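Cystathionine gamma-synthase (Xanthomonas oryzae pv. oryzae, PDB 6LD8) probably joins an activated homoserine ester to cysteine to make cystathionine, using pyridoxal 5'-phosphate as cofactor. Local coordinates at residues A179-D184 and F198-V203; V106-A111 and L151-T156; A191-L196 and A301-G306. The protein carries 1 engineered substitution. All blocks are in the same frame, centred on the assembly; numbering follows the deposited sequence.

Contact 1 of 3, residues A179-D184 and F198-V203; sequences ALTVVD and FGADLV. With 0JO (2-{[(E)-{3-hydroxy-2-methyl-5-[(phosphonooxy)methyl]pyridin-4-yl}methylidene]amino}prop-2-enoic acid), chain E.
The carboxylate of D201 reaches across to T181 and is gripped twice through one oxygen. OD2 of D201 accepts the backbone N-H of T181 at 2.8 Å, taken on the lone pair that faces away from OD1. The hydroxyl OG1 of T181 gives OD2 a second, longer hydrogen bond of 3.3 Å, arriving from above the carboxylate plane. It can do so because chi1 of T181 (48°) tucks OG1 between the backbone N and the carbonyl carbon, near the N-H that shares its acceptor. The side chains of T181 and D201 cross at nearly a right angle, as do those of L180 and D201, where methyl CD2 of L180 rests 3.5 Å from CG of D201. The two bonds hold OD2 in place, limit how the carboxylate can turn and probably temper its charge. Beyond this polar start the strands settle into parallel pairing. O of T181 accepts N of L202 at 3.2 Å, and N of V183 donates to O of L202 at 2.9 Å. On the sheet face of V182 and L202, CG2 of V182 lies 3.8 Å from CB of L202, the two side chains crossing obliquely. On the opposite face CG2 of V183 meets CB of A200 at 4.0 Å, with P195 and helix 167-176 covering that side. D184, ending its strand, turns from the partner strand to 0JO, the aminoacrylate adduct of pyridoxal phosphate: CG stands anti to the backbone N (chi1 -171°), and OD2 lies 2.6 Å from pyridine N1 of 0JO, while T186 holds OD1. An aspartate at the pyridine nitrogen, at the C-terminal end of a parallel strand in the large domain, is the hallmark of the fold-type I (aspartate aminotransferase) PLP enzymes.

Contact 2 of 3, residues V106-A111 and L151-T156; sequences VVPHDA and LVLIET
E155 reaches with its carboxylate to A111, in the turn that follows strand 104-108, where OE2 lies 3.2 Å from CB of A111 and equally close to its CA. The glutamate reaches that far because it is stretched out: CG is anti to the backbone N (chi1 178°) and the chain stays extended past it. At the carboxylate, OE2 accepts the backbone N-H of Y112, just beyond A111, while OE1 takes that of N159, so both oxygens are bound to main chain. The approach of A111 is set by a type I turn from P108 to A111, whose D110 is tied by OD2 to R163 and S158. At the end of the strand, where the turn begins, the ring of P108 crosses the side chain of L153 at about a right angle in an apolar contact. The pairing behind this is parallel and nearly straight: V106 N donates to O of L151 at 3.0 Å, and L153 N returns to O of V106 at 2.9 Å (174° at the hydrogen). Beside these bonds CB of V106 packs 4.0 Å from CG2 of V152. Two backbone N-H groups, one to each oxygen, imply a carboxylate whose position and turn are set by the main chain, and the side chain of E155 comes within about 4 Å of 0JO.

Contact 3 of 3, residues A191-L196 and A301-G306; sequences ALQKPL and ARQQKG
L192 and K305 meet through their backbones, where an irregular piece of chain runs past the end of helix 297-303. N of K305 donates to O of L192 at 2.8 Å with an almost straight N-H (168°), although it arrives from above the carbonyl plane. The same oxygen also receives a CA-H...O contact from Q304, the first residue to leave helical geometry, with CA 3.3 Å away. Next to this bond the aliphatic part of K305 lies along the loop: CD is 3.9 Å from O of A191, and bends at chi3 and chi4 carry NZ to 4.1 Å from CG of K194. L192 packs CD2 against the side-chain-free backbone of G306, 4.0 Å from its N. Behind L192, helix 259-277 supplies L263 and Q267. On the other side of the backbone bond, Q193 and Q303 run side by side in the same direction. The amide of Q303 is engaged beyond the loop, with NE2 bonded to O of T165 and OE1 to N of L167. Q304, extended beyond CG, reaches along its own chain, NE2 giving a 2.8 Å hydrogen bond to O of G306, two residues on, almost within its amide plane. The arrangement is a junction of helix end and connecting loop: the link between the parallel strands 180-184 and 202-206 of the cofactor-binding sheet is fastened by one backbone bond to chain leading from helix 297-303 into strand 310-315 of the smaller sheet.

Contacts 1 and 2 are buried in the same seven-stranded sheet, with strands 180-184 and 151-155 adjacent, so that N of V152 and O of L180 join them at 2.8 Å. Each combines parallel strand pairing with an acid near 0JO, but D184 meets the pyridine nitrogen whereas E155 lies next to the adduct with its oxygens turned to the main chain. Contact 3 is only partly buried, joins loop to helix end, and relies on a single backbone bond and lysine and glutamine chains. It reaches contact 1 through P195, which packs on V183 and V203, and through Q303, which touches the ring of F198. Contacts 2 and 3 come together at T156.

Contact 1 of 3, residues A179-D184 and F198-V203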
loop_
_atom_site.group_PDB
_atom_site.type_symbol
_atom_site.label_atom_id
_atom_site.label_comp_id
_atom_site.label_asym_id
_atom_site.label_seq_id
_atom_site.Cartn_x
_atom_site.Cartn_y
_atom_site.Cartn_z
ATOM N N ALA A 179 -8.196 -42.924 -1.944
ATOM C CA ALA A 179 -7.558 -41.736 -1.319
ATOM C C ALA A 179 -7.629 -40.524 -2.262
ATOM O O ALA A 179 -7.465 -40.679 -3.482
ATOM C CB ALA A 179 -6.128 -42.031 -0.992
ATOM N N LEU A 180 -7.852 -39.342 -1.706
ATOM C CA LEU A 180 -7.653 -38.061 -2.436
ATOM C C LEU A 180 -6.150 -37.771 -2.425
ATOM O O LEU A 180 -5.417 -38.260 -1.488
ATOM C CB LEU A 180 -8.453 -36.933 -1.752
ATOM C CG LEU A 180 -9.981 -37.062 -1.831
ATOM C CD1 LEU A 180 -10.673 -36.144 -0.833
ATOM C CD2 LEU A 180 -10.513 -36.787 -3.230
ATOM N N THR A 181 -5.695 -36.951 -3.371
ATOM C CA THR A 181 -4.278 -36.502 -3.406
ATOM C C THR A 181 -4.172 -34.986 -3.435
ATOM O O THR A 181 -4.924 -34.339 -4.193
ATOM C CB THR A 181 -3.578 -37.093 -4.628
ATOM O OG1 THR A 181 -4.453 -36.855 -5.732
ATOM C CG2 THR A 181 -3.346 -38.568 -4.426
ATOM N N VAL A 182 -3.206 -34.470 -2.693
ATOM C CA VAL A 182 -2.885 -33.025 -2.712
ATOM C C VAL A 182 -1.393 -32.919 -2.979
ATOM O O VAL A 182 -0.633 -33.604 -2.290
ATOM C CB VAL A 182 -3.299 -32.295 -1.411
ATOM C CG1 VAL A 182 -2.741 -32.948 -0.148
ATOM C CG2 VAL A 182 -2.875 -30.832 -1.475
ATOM N N VAL A 183 -0.987 -32.075 -3.926
ATOM C CA VAL A 183 0.480 -31.853 -4.159
ATOM C C VAL A 183 0.862 -30.421 -3.757
ATOM O O VAL A 183 0.181 -29.506 -4.172
ATOM C CB VAL A 183 0.814 -32.123 -5.638
ATOM C CG1 VAL A 183 2.314 -31.999 -5.888
ATOM C CG2 VAL A 183 0.266 -33.480 -6.077
ATOM N N ASP A 184 1.871 -30.290 -2.915
ATOM C CA ASP A 184 2.570 -29.044 -2.597
ATOM C C ASP A 184 3.560 -28.777 -3.739
ATOM O O ASP A 184 4.627 -29.380 -3.763
ATOM C CB ASP A 184 3.242 -29.136 -1.230
ATOM C CG ASP A 184 3.785 -27.784 -0.795
ATOM O OD1 ASP A 184 3.900 -26.935 -1.708
ATOM O OD2 ASP A 184 4.049 -27.574 0.446
ATOM N N PHE A 198 -1.684 -34.736 -13.883
ATOM C CA PHE A 198 -1.389 -36.135 -13.497
ATOM C C PHE A 198 -2.551 -36.737 -12.690
ATOM O O PHE A 198 -2.342 -37.753 -12.040
ATOM C CB PHE A 198 -0.091 -36.195 -12.697
ATOM C CG PHE A 198 1.111 -35.823 -13.519
ATOM C CD1 PHE A 198 1.749 -36.765 -14.310
ATOM C CD2 PHE A 198 1.542 -34.512 -13.594
ATOM C CE1 PHE A 198 2.827 -36.417 -15.113
ATOM C CE2 PHE A 198 2.590 -34.151 -14.428
ATOM C CZ PHE A 198 3.235 -35.101 -15.187
ATOM N N GLY A 199 -3.702 -36.069 -12.623
ATOM C CA GLY A 199 -4.849 -36.556 -11.838
ATOM C C GLY A 199 -4.959 -36.110 -10.368
ATOM O O GLY A 199 -5.935 -36.499 -9.761
ATOM N N ALA A 200 -4.097 -35.271 -9.792
ATOM C CA ALA A 200 -4.284 -34.798 -8.394
ATOM C C ALA A 200 -5.658 -34.122 -8.188
ATOM O O ALA A 200 -6.223 -33.546 -9.109
ATOM C CB ALA A 200 -3.160 -33.904 -8.004
ATOM N N ASP A 201 -6.219 -34.246 -6.994
ATOM C CA ASP A 201 -7.508 -33.583 -6.625
ATOM C C ASP A 201 -7.232 -32.096 -6.389
ATOM O O ASP A 201 -8.061 -31.258 -6.779
ATOM C CB ASP A 201 -8.120 -34.307 -5.423
ATOM C CG ASP A 201 -8.407 -35.763 -5.777
ATOM O OD1 ASP A 201 -9.272 -35.958 -6.658
ATOM O OD2 ASP A 201 -7.675 -36.662 -5.278
ATOM N N LEU A 202 -6.086 -31.831 -5.780
ATOM C CA LEU A 202 -5.705 -30.531 -5.202
ATOM C C LEU A 202 -4.224 -30.275 -5.468
ATOM O O LEU A 202 -3.368 -31.221 -5.297
ATOM C CB LEU A 202 -5.902 -30.566 -3.687
ATOM C CG LEU A 202 -7.319 -30.794 -3.179
ATOM C CD1 LEU A 202 -7.272 -31.309 -1.739
ATOM C CD2 LEU A 202 -8.119 -29.517 -3.268
ATOM N N VAL A 203 -3.934 -29.020 -5.775
ATOM C CA VAL A 203 -2.557 -28.503 -5.791
ATOM C C VAL A 203 -2.510 -27.280 -4.864
ATOM O O VAL A 203 -3.455 -26.473 -4.872
ATOM C CB VAL A 203 -2.111 -28.232 -7.239
ATOM C CG1 VAL A 203 -2.956 -27.193 -7.926
ATOM C CG2 VAL A 203 -0.662 -27.832 -7.279
HETATM O O 0JO E . 12.356 -21.576 3.721
HETATM C C 0JO E . 11.479 -22.444 3.656
HETATM O OXT 0JO E . 11.737 -23.653 3.472
HETATM C CA 0JO E . 10.100 -22.074 3.929
HETATM C CB 0JO E . 9.817 -21.005 4.839
HETATM N N 0JO E . 9.116 -22.843 3.283
HETATM C C4A 0JO E . 7.825 -22.690 3.305
HETATM C C4 0JO E . 6.944 -23.692 2.683
HETATM C C3 0JO E . 7.519 -24.643 1.803
HETATM O O3 0JO E . 8.843 -24.644 1.526
HETATM C C2 0JO E . 6.716 -25.613 1.210
HETATM C C2A 0JO E . 7.304 -26.625 0.274
HETATM N N1 0JO E . 5.405 -25.669 1.483
HETATM C C6 0JO E . 4.856 -24.784 2.335
HETATM C C5 0JO E . 5.562 -23.779 2.939
HETATM C C5A 0JO E . 4.839 -22.871 3.901
HETATM O OP4 0JO E . 4.427 -21.597 3.338
HETATM P P 0JO E . 4.411 -20.210 4.189
HETATM O OP3 0JO E . 3.966 -19.231 3.105
HETATM O OP1 0JO E . 3.290 -20.420 5.245
HETATM O OP2 0JO E . 5.776 -19.978 4.733
#

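Contact 2 of 3, residues V106-A111 and L151-T156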
loop_
_atom_site.group_PDB
_atom_site.type_symbol
_atom_site.label_atom_id
_atom_site.label_comp_id
_atom_site.label_asym_id
_atom_site.label_seq_id
_atom_site.Cartn_x
_atom_site.Cartn_y
_atom_site.Cartn_z
ATOM N N VAL A 106 -1.644 -39.671 4.786
ATOM C CA VAL A 106 -0.245 -40.076 4.450
ATOM C C VAL A 106 0.544 -38.826 4.085
ATOM O O VAL A 106 0.099 -38.114 3.193
ATOM C CB VAL A 106 -0.230 -41.085 3.293
ATOM C CG1 VAL A 106 1.187 -41.438 2.922
ATOM C CG2 VAL A 106 -1.005 -42.321 3.668
ATOM N N VAL A 107 1.704 -38.617 4.689
ATOM C CA VAL A 107 2.589 -37.474 4.317
ATOM C C VAL A 107 3.992 -37.988 4.008
ATOM O O VAL A 107 4.383 -39.076 4.445
ATOM C CB VAL A 107 2.638 -36.384 5.403
ATOM C CG1 VAL A 107 1.235 -35.954 5.824
ATOM C CG2 VAL A 107 3.459 -36.808 6.585
ATOM N N PRO A 108 4.775 -37.201 3.232
ATOM C CA PRO A 108 6.160 -37.544 2.953
ATOM C C PRO A 108 7.008 -37.410 4.210
ATOM O O PRO A 108 6.784 -36.511 4.925
ATOM C CB PRO A 108 6.582 -36.504 1.897
ATOM C CG PRO A 108 5.271 -36.021 1.269
ATOM C CD PRO A 108 4.334 -36.020 2.459
ATOM N N HIS A 109 8.030 -38.243 4.352
ATOM C CA HIS A 109 9.040 -38.181 5.436
ATOM C C HIS A 109 9.865 -36.905 5.298
ATOM O O HIS A 109 10.482 -36.477 6.267
ATOM C CB HIS A 109 9.920 -39.453 5.409
ATOM C CG HIS A 109 10.855 -39.557 4.235
ATOM N ND1 HIS A 109 10.449 -39.341 2.927
ATOM C CD2 HIS A 109 12.176 -39.870 4.168
ATOM C CE1 HIS A 109 11.489 -39.473 2.118
ATOM N NE2 HIS A 109 12.561 -39.793 2.865
ATOM N N ASP A 110 10.011 -36.384 4.090
ATOM C CA ASP A 110 11.010 -35.311 3.850
ATOM C C ASP A 110 10.306 -33.979 3.504
ATOM O O ASP A 110 10.946 -33.138 2.837
ATOM C CB ASP A 110 11.991 -35.765 2.761
ATOM C CG ASP A 110 11.435 -36.003 1.366
ATOM O OD1 ASP A 110 10.185 -36.115 1.175
ATOM O OD2 ASP A 110 12.290 -36.125 0.438
ATOM N N ALA A 111 9.050 -33.778 3.925
ATOM C CA ALA A 111 8.293 -32.518 3.671
ATOM C C ALA A 111 8.929 -31.341 4.428
ATOM O O ALA A 111 9.797 -31.573 5.307
ATOM C CB ALA A 111 6.834 -32.690 4.018
ATOM N N LEU A 151 -6.466 -39.248 2.457
ATOM C CA LEU A 151 -5.734 -38.183 1.739
ATOM C C LEU A 151 -4.264 -38.528 1.742
ATOM O O LEU A 151 -3.730 -38.932 2.777
ATOM C CB LEU A 151 -5.963 -36.846 2.460
ATOM C CG LEU A 151 -5.262 -35.629 1.861
ATOM C CD1 LEU A 151 -5.754 -35.346 0.440
ATOM C CD2 LEU A 151 -5.484 -34.413 2.740
ATOM N N VAL A 152 -3.633 -38.325 0.606
ATOM C CA VAL A 152 -2.148 -38.399 0.500
ATOM C C VAL A 152 -1.613 -37.021 0.106
ATOM O O VAL A 152 -2.059 -36.471 -0.907
ATOM C CB VAL A 152 -1.766 -39.469 -0.540
ATOM C CG1 VAL A 152 -0.266 -39.569 -0.757
ATOM C CG2 VAL A 152 -2.341 -40.806 -0.104
ATOM N N LEU A 153 -0.590 -36.572 0.806
ATOM C CA LEU A 153 0.120 -35.336 0.458
ATOM C C LEU A 153 1.455 -35.732 -0.162
ATOM O O LEU A 153 2.268 -36.393 0.513
ATOM C CB LEU A 153 0.328 -34.456 1.697
ATOM C CG LEU A 153 0.933 -33.074 1.394
ATOM C CD1 LEU A 153 0.119 -31.972 2.043
ATOM C CD2 LEU A 153 2.361 -32.984 1.860
ATOM N N ILE A 154 1.688 -35.200 -1.348
ATOM C CA ILE A 154 2.991 -35.278 -2.054
ATOM C C ILE A 154 3.669 -33.903 -2.033
ATOM O O ILE A 154 3.015 -32.912 -2.411
ATOM C CB ILE A 154 2.709 -35.692 -3.508
ATOM C CG1 ILE A 154 2.039 -37.068 -3.596
ATOM C CG2 ILE A 154 4.007 -35.634 -4.283
ATOM C CD1 ILE A 154 1.362 -37.355 -4.906
ATOM N N GLU A 155 4.960 -33.849 -1.738
ATOM C CA GLU A 155 5.741 -32.606 -1.893
ATOM C C GLU A 155 6.922 -32.921 -2.835
ATOM O O GLU A 155 7.895 -33.560 -2.373
ATOM C CB GLU A 155 6.139 -32.090 -0.510
ATOM C CG GLU A 155 7.005 -30.826 -0.558
ATOM C CD GLU A 155 7.676 -30.422 0.750
ATOM O OE1 GLU A 155 8.889 -30.223 0.716
ATOM O OE2 GLU A 155 6.977 -30.328 1.804
ATOM N N THR A 156 6.842 -32.501 -4.109
ATOM C CA THR A 156 7.892 -32.774 -5.133
ATOM C C THR A 156 8.162 -31.537 -5.988
ATOM O O THR A 156 7.249 -30.926 -6.542
ATOM C CB THR A 156 7.573 -34.011 -5.992
ATOM O OG1 THR A 156 8.651 -34.310 -6.880
ATOM C CG2 THR A 156 6.362 -33.848 -6.866
#

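Contact 3 of 3, residues A191-L196 and A301-G306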
loop_
_atom_site.group_PDB
_atom_site.type_symbol
_atom_site.label_atom_id
_atom_site.label_comp_id
_atom_site.label_asym_id
_atom_site.label_seq_id
_atom_site.Cartn_x
_atom_site.Cartn_y
_atom_site.Cartn_z
ATOM N N ALA A 191 4.356 -22.837 -13.397
ATOM C CA ALA A 191 5.020 -22.575 -14.693
ATOM C C ALA A 191 5.856 -23.811 -15.059
ATOM O O ALA A 191 6.113 -24.009 -16.240
ATOM C CB ALA A 191 5.849 -21.325 -14.617
ATOM N N LEU A 192 6.215 -24.642 -14.087
ATOM C CA LEU A 192 7.199 -25.729 -14.296
ATOM C C LEU A 192 6.669 -27.127 -13.953
ATOM O O LEU A 192 7.440 -28.053 -14.209
ATOM C CB LEU A 192 8.447 -25.441 -13.462
ATOM C CG LEU A 192 9.286 -24.239 -13.875
ATOM C CD1 LEU A 192 10.538 -24.163 -12.992
ATOM C CD2 LEU A 192 9.667 -24.315 -15.346
ATOM N N GLN A 193 5.491 -27.270 -13.337
ATOM C CA GLN A 193 4.870 -28.571 -12.967
ATOM C C GLN A 193 3.390 -28.338 -12.750
ATOM O O GLN A 193 3.051 -27.392 -11.998
ATOM C CB GLN A 193 5.531 -29.145 -11.721
ATOM C CG GLN A 193 5.086 -30.571 -11.370
ATOM C CD GLN A 193 5.895 -31.111 -10.214
ATOM O OE1 GLN A 193 5.761 -30.659 -9.064
ATOM N NE2 GLN A 193 6.756 -32.086 -10.502
ATOM N N LYS A 194 2.552 -29.115 -13.412
ATOM C CA LYS A 194 1.089 -29.109 -13.280
ATOM C C LYS A 194 0.603 -30.434 -12.715
ATOM O O LYS A 194 0.137 -31.308 -13.444
ATOM C CB LYS A 194 0.447 -28.841 -14.622
ATOM C CG LYS A 194 1.066 -27.693 -15.406
ATOM C CD LYS A 194 0.109 -26.789 -16.164
ATOM C CE LYS A 194 -0.855 -27.484 -17.061
ATOM N NZ LYS A 194 -1.958 -26.606 -17.473
ATOM N N PRO A 195 0.605 -30.612 -11.372
ATOM C CA PRO A 195 0.116 -31.858 -10.769
ATOM C C PRO A 195 -1.311 -32.260 -11.145
ATOM O O PRO A 195 -1.561 -33.431 -11.223
ATOM C CB PRO A 195 0.223 -31.596 -9.271
ATOM C CG PRO A 195 1.334 -30.582 -9.168
ATOM C CD PRO A 195 1.197 -29.710 -10.393
ATOM N N LEU A 196 -2.212 -31.312 -11.391
ATOM C CA LEU A 196 -3.596 -31.667 -11.796
ATOM C C LEU A 196 -3.583 -32.393 -13.153
ATOM O O LEU A 196 -4.539 -33.120 -13.392
ATOM C CB LEU A 196 -4.525 -30.448 -11.859
ATOM C CG LEU A 196 -4.602 -29.578 -10.596
ATOM C CD1 LEU A 196 -5.744 -28.588 -10.727
ATOM C CD2 LEU A 196 -4.768 -30.410 -9.350
ATOM N N ALA A 301 12.720 -34.777 -15.693
ATOM C CA ALA A 301 12.727 -34.305 -17.106
ATOM C C ALA A 301 11.395 -34.589 -17.793
ATOM O O ALA A 301 10.997 -33.767 -18.630
ATOM C CB ALA A 301 13.874 -34.945 -17.856
ATOM N N ARG A 302 10.699 -35.656 -17.388
ATOM C CA ARG A 302 9.391 -36.058 -17.962
ATOM C C ARG A 302 8.236 -35.374 -17.212
ATOM O O ARG A 302 7.229 -35.089 -17.874
ATOM C CB ARG A 302 9.300 -37.600 -18.009
ATOM C CG ARG A 302 7.918 -38.233 -17.771
ATOM C CD ARG A 302 7.079 -38.861 -18.922
ATOM N NE ARG A 302 7.718 -39.984 -19.632
ATOM C CZ ARG A 302 8.587 -39.866 -20.656
ATOM N NH1 ARG A 302 8.921 -38.672 -21.132
ATOM N NH2 ARG A 302 9.147 -40.948 -21.177
ATOM N N GLN A 303 8.264 -35.188 -15.880
ATOM C CA GLN A 303 7.031 -34.667 -15.218
ATOM C C GLN A 303 7.096 -33.135 -15.005
ATOM O O GLN A 303 6.029 -32.582 -14.853
ATOM C CB GLN A 303 6.641 -35.477 -13.983
ATOM C CG GLN A 303 7.436 -35.162 -12.736
ATOM C CD GLN A 303 6.992 -36.032 -11.586
ATOM O OE1 GLN A 303 6.219 -36.976 -11.765
ATOM N NE2 GLN A 303 7.545 -35.756 -10.417
ATOM N N GLN A 304 8.278 -32.516 -15.107
ATOM C CA GLN A 304 8.565 -31.065 -14.968
ATOM C C GLN A 304 8.894 -30.420 -16.334
ATOM O O GLN A 304 9.432 -31.101 -17.211
ATOM C CB GLN A 304 9.727 -30.881 -13.983
ATOM C CG GLN A 304 9.568 -31.692 -12.698
ATOM C CD GLN A 304 10.727 -31.518 -11.766
ATOM O OE1 GLN A 304 10.814 -32.186 -10.712
ATOM N NE2 GLN A 304 11.620 -30.592 -12.135
ATOM N N LYS A 305 8.656 -29.116 -16.496
ATOM C CA LYS A 305 9.015 -28.364 -17.716
ATOM C C LYS A 305 10.383 -27.747 -17.504
ATOM O O LYS A 305 10.886 -27.111 -18.404
ATOM C CB LYS A 305 7.964 -27.318 -18.066
ATOM C CG LYS A 305 6.563 -27.891 -18.177
ATOM C CD LYS A 305 5.580 -26.887 -18.784
ATOM C CE LYS A 305 4.172 -27.001 -18.223
ATOM N NZ LYS A 305 3.525 -28.273 -18.633
ATOM N N GLY A 306 10.956 -27.922 -16.326
ATOM C CA GLY A 306 12.310 -27.422 -16.059
ATOM C C GLY A 306 12.756 -27.974 -14.743
ATOM O O GLY A 306 11.894 -28.583 -14.029
#